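Local coordinates for protein HTH-type transcriptional repressor PhnF (Mycobacterium smegmatis, PDB 3F8M) that represses the phnDCE phosphate-uptake operon when phosphate is available, as a GntR-family winged helix-turn-helix DNA-binding regulator with a UTRA domain, at residues Ala56-Glu59 with Leu60-Gly64; Glu159-Asp162 with His163-Leu167; Leu135-Asp138 with Gly139-Val142. All coordinates share one frame; numbering follows the deposited sequence.

Contact 1. Residues Ala56-Glu59 with Leu60-Gly64; sequences ALRE and LLIDG
A56 O accepts the backbone N-H of L60 at 3.1 Å, the first of four i to i+4 bonds that run through the last turns of helix 50-62. L57 O takes L61 N, R58 O takes I62 N at 3.0 Å, and E59 O takes D63 N. G64, at positive phi (79°), leaves the helix in a Schellman motif, its N bonding back to L61 O at 2.9 Å. R58 and E59 find their polar partners outside the segments: R58 NH1 makes a salt bridge to D113 of the second subunit, while E59 OE2 makes a salt bridge to R20 and a hydrogen bond to Q55 NE2. Along the apolar side, L57 CD2 meets L60 CD1 at 3.9 Å, the two leucines crossing at a slant. With CG anti to the backbone N (chi1 -179°), the R58 chain sets off beside its own carbonyl, where CG meets I62 CD1 at 4.1 Å. The segment 56-59 reaches into the predicted helix-turn-helix motif, whose second helix is helix 50-62. A56, L57 and L60 pack on helix 15-29, L60 and L61 rest against V66 of strand 66-69, and R58 and I62 lie on V115 of the second subunit.

Contact 2. Residues Glu159-Asp162 with His163-Leu167; sequences ETFD and HEASL
F161, the first residue to leave helical geometry after helix 157-160, sends its ring between H163 and L167. Its CG lies anti to the backbone N (chi1 -170°), which carries the ring tip to the backbone of 165-167: CZ is 3.4 Å from A165 O, and S166 O meets the ring edge near its plane. The backbone of H163, N and CA, passes over one face near its rim; over the opposite face stands L167 CD1, 4.1 Å from the F161 ring centroid and 15° off the normal, a CH-pi contact. The buried ring also packs on W107, L131 and R133 of the neighbouring strands. D162 follows and grips the chain twice. Its backbone O accepts A165 N at 2.8 Å, the donor standing above the carbonyl plane, and its OD1 accepts E164 N at 3.0 Å from above the carboxylate plane. R133 binds the carbonyls of H163 and A165, tying the loop to strand 127-137. The arrangement is a type I beta turn from D162 to A165, its carboxylate bonded as in an Asx turn, leading into S166, the N-cap of helix 167-173, whose OG caps A169 N.

Contact 3. Residues Leu135-Asp138 with Gly139-Val142; sequences LTTD and GVRV
T137 and V140 close a tight beta hairpin, a local turn that joins strands 127-137 and 140-150 in the six-stranded antiparallel sheet of the UTRA domain. They form a hydrogen-bonded pair: T137 N reaches V140 O at 2.9 Å, nearly along the C=O axis, while V140 N returns to T137 O from well above the carbonyl plane. One step further from the turn, T136 and R141 are a non-hydrogen-bonded pair, T136 CA giving a CA-H...O contact to V140 O at 3.2 Å. Beyond them V142 N bonds to L135 O at 2.8 Å. The link is a two-residue type I' turn from T137 to V140, with D138 and G139 both at positive phi (53° and 75°), as in a classic two-residue beta hairpin; in the conformer described, D138 OD1 hydrogen-bonds S99 OG. On one face of the sheet T136 and R141 run alongside each other. In the conformer described, one of two, R141 bends at chi2 (-59°) and its CD lies 3.8 Å from T136 CG2; the guanidinium approaches the same methyl obliquely, but its exact placement is doubtful. Both residues pack on I103 of strand 100-111. The other face carries T137 and V140, and there the methyls T137 CG2 and V142 CG2 are modelled 3.2 Å apart, so close that the exact spacing is doubtful. L135 CB and V142 CB approach to 4.5 Å. Y89 of helix 89-94 packs against L135, T137 and V142, and Y228 of strand 220-229 against L135 and V142.

All three contacts are local and partly buried, but each rests on different chemistry. Contact 1, in the DNA-binding domain, is ruled by helical backbone bonds; its leucine side is buried and its end exposed, and its charges are answered by helix 15-29, by Q55 and by the second subunit. Contacts 2 and 3 share the UTRA domain, and both touch strand 100-111; contact 3 contains the end of strand 127-137, against which contact 2 packs. Contact 3 has the most buried residues and lies nearest the chain centre; contact 2 is a loop with F161 and L167 buried but D162 and E164 exposed. Contacts 1 and 2 lie on opposite sides of that centre, their own centres about 36 Å apart.

Contact 1. Residues Ala56-Glu59 with Leu60-Gly64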
loop_
_atom_site.group_PDB
_atom_site.type_symbol
_atom_site.label_atom_id
_atom_site.label_comp_id
_atom_site.label_asym_id
_atom_site.label_seq_id
_atom_site.Cartn_x
_atom_site.Cartn_y
_atom_site.Cartn_z
ATOM N N ALA A 56 -27.252 1.194 -6.206
ATOM C CA ALA A 56 -26.968 -0.002 -5.403
ATOM C C ALA A 56 -25.853 -0.811 -6.075
ATOM O O ALA A 56 -24.933 -1.307 -5.384
ATOM C CB ALA A 56 -28.219 -0.846 -5.194
ATOM N N LEU A 57 -25.879 -0.888 -7.410
ATOM C CA LEU A 57 -24.793 -1.605 -8.141
ATOM C C LEU A 57 -23.429 -0.947 -8.023
ATOM O O LEU A 57 -22.395 -1.624 -7.853
ATOM C CB LEU A 57 -25.133 -1.825 -9.611
ATOM C CG LEU A 57 -26.297 -2.781 -9.875
ATOM C CD1 LEU A 57 -26.616 -2.812 -11.367
ATOM C CD2 LEU A 57 -26.077 -4.202 -9.286
ATOM N N ARG A 58 -23.427 0.377 -8.088
ATOM C CA ARG A 58 -22.215 1.130 -7.851
ATOM C C ARG A 58 -21.616 0.908 -6.443
ATOM O O ARG A 58 -20.383 0.818 -6.306
ATOM C CB ARG A 58 -22.444 2.612 -8.175
ATOM C CG ARG A 58 -21.224 3.428 -7.965
ATOM C CD ARG A 58 -20.876 4.304 -9.139
ATOM N NE ARG A 58 -19.693 5.041 -8.747
ATOM C CZ ARG A 58 -19.626 6.366 -8.705
ATOM N NH1 ARG A 58 -20.665 7.107 -9.109
ATOM N NH2 ARG A 58 -18.507 6.937 -8.293
ATOM N N GLU A 59 -22.474 0.747 -5.434
ATOM C CA GLU A 59 -22.033 0.450 -4.062
ATOM C C GLU A 59 -21.404 -0.955 -3.995
ATOM O O GLU A 59 -20.374 -1.156 -3.347
ATOM C CB GLU A 59 -23.194 0.564 -3.074
ATOM C CG GLU A 59 -23.740 2.016 -2.914
ATOM C CD GLU A 59 -25.048 2.085 -2.112
ATOM O OE1 GLU A 59 -25.376 1.085 -1.439
ATOM O OE2 GLU A 59 -25.759 3.127 -2.169
ATOM N N LEU A 60 -22.020 -1.911 -4.684
ATOM C CA LEU A 60 -21.447 -3.250 -4.784
ATOM C C LEU A 60 -20.091 -3.225 -5.460
ATOM O O LEU A 60 -19.200 -4.014 -5.088
ATOM C CB LEU A 60 -22.392 -4.177 -5.544
ATOM C CG LEU A 60 -23.674 -4.526 -4.794
ATOM C CD1 LEU A 60 -24.667 -5.172 -5.739
ATOM C CD2 LEU A 60 -23.400 -5.444 -3.601
ATOM N N LEU A 61 -19.932 -2.348 -6.457
ATOM C CA LEU A 61 -18.714 -2.269 -7.225
ATOM C C LEU A 61 -17.591 -1.726 -6.352
ATOM O O LEU A 61 -16.467 -2.230 -6.376
ATOM C CB LEU A 61 -18.883 -1.381 -8.451
ATOM C CG LEU A 61 -17.753 -1.395 -9.500
ATOM C CD1 LEU A 61 -18.334 -1.178 -10.900
ATOM C CD2 LEU A 61 -16.568 -0.397 -9.240
ATOM N N ILE A 62 -17.913 -0.692 -5.594
ATOM C CA ILE A 62 -16.963 -0.084 -4.660
ATOM C C ILE A 62 -16.545 -1.101 -3.577
ATOM O O ILE A 62 -15.370 -1.161 -3.203
ATOM C CB ILE A 62 -17.565 1.247 -4.117
ATOM C CG1 ILE A 62 -17.525 2.289 -5.254
ATOM C CG2 ILE A 62 -16.832 1.747 -2.855
ATOM C CD1 ILE A 62 -18.405 3.522 -5.014
ATOM N N ASP A 63 -17.500 -1.910 -3.125
ATOM C CA ASP A 63 -17.281 -3.050 -2.230
ATOM C C ASP A 63 -16.527 -4.248 -2.899
ATOM O O ASP A 63 -16.209 -5.259 -2.238
ATOM C CB ASP A 63 -18.657 -3.511 -1.736
ATOM C CG ASP A 63 -18.683 -3.907 -0.255
ATOM O OD1 ASP A 63 -17.871 -3.403 0.567
ATOM O OD2 ASP A 63 -19.548 -4.746 0.090
ATOM N N GLY A 64 -16.268 -4.155 -4.203
ATOM C CA GLY A 64 -15.456 -5.167 -4.909
ATOM C C GLY A 64 -16.213 -6.443 -5.255
ATOM O O GLY A 64 -15.622 -7.440 -5.719
#

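Contact 2. Residues Glu159-Asp162 with His163-Leu167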
loop_
_atom_site.group_PDB
_atom_site.type_symbol
_atom_site.label_atom_id
_atom_site.label_comp_id
_atom_site.label_asym_id
_atom_site.label_seq_id
_atom_site.Cartn_x
_atom_site.Cartn_y
_atom_site.Cartn_z
ATOM N N GLU A 159 6.379 -27.328 17.673
ATOM C CA GLU A 159 5.554 -28.242 18.478
ATOM C C GLU A 159 4.237 -27.612 18.907
ATOM O O GLU A 159 3.183 -28.215 18.789
ATOM C CB GLU A 159 6.284 -28.646 19.771
ATOM C CG GLU A 159 7.488 -29.548 19.619
ATOM C CD GLU A 159 8.046 -29.993 20.966
ATOM O OE1 GLU A 159 9.168 -29.538 21.312
ATOM O OE2 GLU A 159 7.357 -30.767 21.682
ATOM N N THR A 160 4.294 -26.396 19.453
ATOM C CA THR A 160 3.113 -25.765 19.982
ATOM C C THR A 160 2.240 -25.101 18.901
ATOM O O THR A 160 1.044 -24.852 19.144
ATOM C CB THR A 160 3.443 -24.709 21.025
ATOM O OG1 THR A 160 3.924 -23.509 20.383
ATOM C CG2 THR A 160 4.463 -25.241 22.063
ATOM N N PHE A 161 2.835 -24.819 17.730
ATOM C CA PHE A 161 2.149 -23.997 16.700
ATOM C C PHE A 161 1.292 -24.743 15.671
ATOM O O PHE A 161 1.794 -25.561 14.914
ATOM C CB PHE A 161 3.147 -23.107 15.941
ATOM C CG PHE A 161 2.485 -22.100 15.055
ATOM C CD1 PHE A 161 1.367 -21.388 15.519
ATOM C CD2 PHE A 161 2.975 -21.862 13.751
ATOM C CE1 PHE A 161 0.738 -20.443 14.699
ATOM C CE2 PHE A 161 2.344 -20.903 12.924
ATOM C CZ PHE A 161 1.216 -20.211 13.412
ATOM N N ASP A 162 0.022 -24.372 15.574
ATOM C CA ASP A 162 -0.805 -24.876 14.448
ATOM C C ASP A 162 -0.467 -23.991 13.231
ATOM O O ASP A 162 -0.834 -22.809 13.172
ATOM C CB ASP A 162 -2.279 -24.815 14.814
ATOM C CG ASP A 162 -3.212 -25.042 13.612
ATOM O OD1 ASP A 162 -2.742 -25.376 12.516
ATOM O OD2 ASP A 162 -4.439 -24.892 13.801
ATOM N N HIS A 163 0.281 -24.560 12.297
ATOM C CA HIS A 163 0.792 -23.798 11.143
ATOM C C HIS A 163 -0.294 -23.220 10.197
ATOM O O HIS A 163 -0.014 -22.359 9.381
ATOM C CB HIS A 163 1.871 -24.596 10.400
ATOM C CG HIS A 163 1.396 -25.886 9.788
ATOM N ND1 HIS A 163 0.503 -25.930 8.737
ATOM C CD2 HIS A 163 1.749 -27.170 10.029
ATOM C CE1 HIS A 163 0.302 -27.190 8.380
ATOM N NE2 HIS A 163 1.045 -27.961 9.151
ATOM N N GLU A 164 -1.543 -23.631 10.364
ATOM C CA GLU A 164 -2.644 -22.998 9.640
ATOM C C GLU A 164 -3.256 -21.805 10.362
ATOM O O GLU A 164 -4.069 -21.075 9.776
ATOM C CB GLU A 164 -3.718 -24.030 9.297
ATOM C CG GLU A 164 -3.118 -25.231 8.598
ATOM C CD GLU A 164 -4.135 -26.025 7.813
ATOM O OE1 GLU A 164 -5.266 -26.203 8.305
ATOM O OE2 GLU A 164 -3.778 -26.461 6.698
ATOM N N ALA A 165 -2.820 -21.573 11.603
ATOM C CA ALA A 165 -3.419 -20.582 12.473
ATOM C C ALA A 165 -2.640 -19.268 12.504
ATOM O O ALA A 165 -1.613 -19.124 11.844
ATOM C CB ALA A 165 -3.558 -21.172 13.899
ATOM N N SER A 166 -3.130 -18.295 13.260
ATOM C CA SER A 166 -2.430 -17.003 13.332
ATOM C C SER A 166 -1.143 -17.143 14.167
ATOM O O SER A 166 -1.186 -17.532 15.337
ATOM C CB SER A 166 -3.350 -15.929 13.933
ATOM O OG SER A 166 -2.586 -14.855 14.431
ATOM N N LEU A 167 0.005 -16.808 13.565
ATOM C CA LEU A 167 1.258 -16.773 14.324
ATOM C C LEU A 167 1.204 -15.652 15.382
ATOM O O LEU A 167 1.771 -15.790 16.498
ATOM C CB LEU A 167 2.453 -16.535 13.375
ATOM C CG LEU A 167 3.846 -16.530 13.991
ATOM C CD1 LEU A 167 4.184 -17.861 14.732
ATOM C CD2 LEU A 167 4.881 -16.226 12.913
#

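Contact 3. Residues Leu135-Asp138 with Gly139-Val142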
loop_
_atom_site.group_PDB
_atom_site.type_symbol
_atom_site.label_atom_id
_atom_site.label_comp_id
_atom_site.label_asym_id
_atom_site.label_seq_id
_atom_site.Cartn_x
_atom_site.Cartn_y
_atom_site.Cartn_z
ATOM N N LEU A 135 -1.093 -17.818 1.649
ATOM C CA LEU A 135 -2.407 -17.386 2.096
ATOM C C LEU A 135 -3.384 -17.624 0.933
ATOM O O LEU A 135 -3.020 -17.418 -0.233
ATOM C CB LEU A 135 -2.333 -15.894 2.417
ATOM C CG LEU A 135 -1.346 -15.438 3.524
ATOM C CD1 LEU A 135 -1.453 -13.942 3.906
ATOM C CD2 LEU A 135 -1.411 -16.311 4.802
ATOM N N THR A 136 -4.608 -18.034 1.262
ATOM C CA THR A 136 -5.597 -18.425 0.231
ATOM C C THR A 136 -6.932 -17.809 0.590
ATOM O O THR A 136 -7.192 -17.476 1.750
ATOM C CB THR A 136 -5.834 -19.942 0.206
ATOM O OG1 THR A 136 -6.357 -20.361 1.498
ATOM C CG2 THR A 136 -4.545 -20.656 -0.044
ATOM N N THR A 137 -7.757 -17.612 -0.422
ATOM C CA THR A 137 -9.159 -17.281 -0.195
ATOM C C THR A 137 -10.001 -17.951 -1.271
ATOM O O THR A 137 -9.660 -17.878 -2.442
ATOM C CB THR A 137 -9.403 -15.763 -0.206
ATOM O OG1 THR A 137 -10.785 -15.491 0.019
ATOM C CG2 THR A 137 -8.980 -15.136 -1.510
ATOM N N ASP A 138 -11.089 -18.615 -0.874
ATOM C CA ASP A 138 -12.040 -19.159 -1.848
ATOM C C ASP A 138 -11.377 -20.041 -2.888
ATOM O O ASP A 138 -11.658 -19.930 -4.117
ATOM C CB ASP A 138 -12.752 -17.996 -2.523
ATOM C CG ASP A 138 -13.593 -17.222 -1.557
ATOM O OD1 ASP A 138 -13.616 -17.629 -0.367
ATOM O OD2 ASP A 138 -14.239 -16.223 -1.970
ATOM N N GLY A 139 -10.467 -20.907 -2.424
ATOM C CA GLY A 139 -9.745 -21.774 -3.335
ATOM C C GLY A 139 -8.621 -21.177 -4.187
ATOM O O GLY A 139 -8.055 -21.894 -5.048
ATOM N N VAL A 140 -8.291 -19.891 -4.032
ATOM C CA VAL A 140 -7.234 -19.322 -4.867
ATOM C C VAL A 140 -6.116 -18.692 -4.024
ATOM O O VAL A 140 -6.358 -18.210 -2.919
ATOM C CB VAL A 140 -7.753 -18.331 -5.943
ATOM C CG1 VAL A 140 -8.805 -19.022 -6.841
ATOM C CG2 VAL A 140 -8.282 -17.066 -5.302
ATOM N N ARG A 141 -4.904 -18.686 -4.587
ATOM C CA ARG A 141 -3.736 -18.203 -3.859
ATOM C C ARG A 141 -3.736 -16.678 -3.840
ATOM O O ARG A 141 -3.992 -16.032 -4.880
ATOM C CB ARG A 141 -2.457 -18.771 -4.483
ATOM C CG ARG A 141 -2.463 -20.299 -4.655
ATOM C CD ARG A 141 -2.651 -21.000 -3.298
ATOM N NE ARG A 141 -2.525 -22.455 -3.391
ATOM C CZ ARG A 141 -3.426 -23.333 -2.949
ATOM N NH1 ARG A 141 -4.549 -22.931 -2.351
ATOM N NH2 ARG A 141 -3.194 -24.632 -3.096
ATOM N N VAL A 142 -3.438 -16.111 -2.655
ATOM C CA VAL A 142 -3.431 -14.666 -2.424
ATOM C C VAL A 142 -2.018 -14.132 -2.203
ATOM O O VAL A 142 -1.642 -13.087 -2.759
ATOM C CB VAL A 142 -4.336 -14.281 -1.249
ATOM C CG1 VAL A 142 -4.149 -12.839 -0.816
ATOM C CG2 VAL A 142 -5.798 -14.570 -1.630
#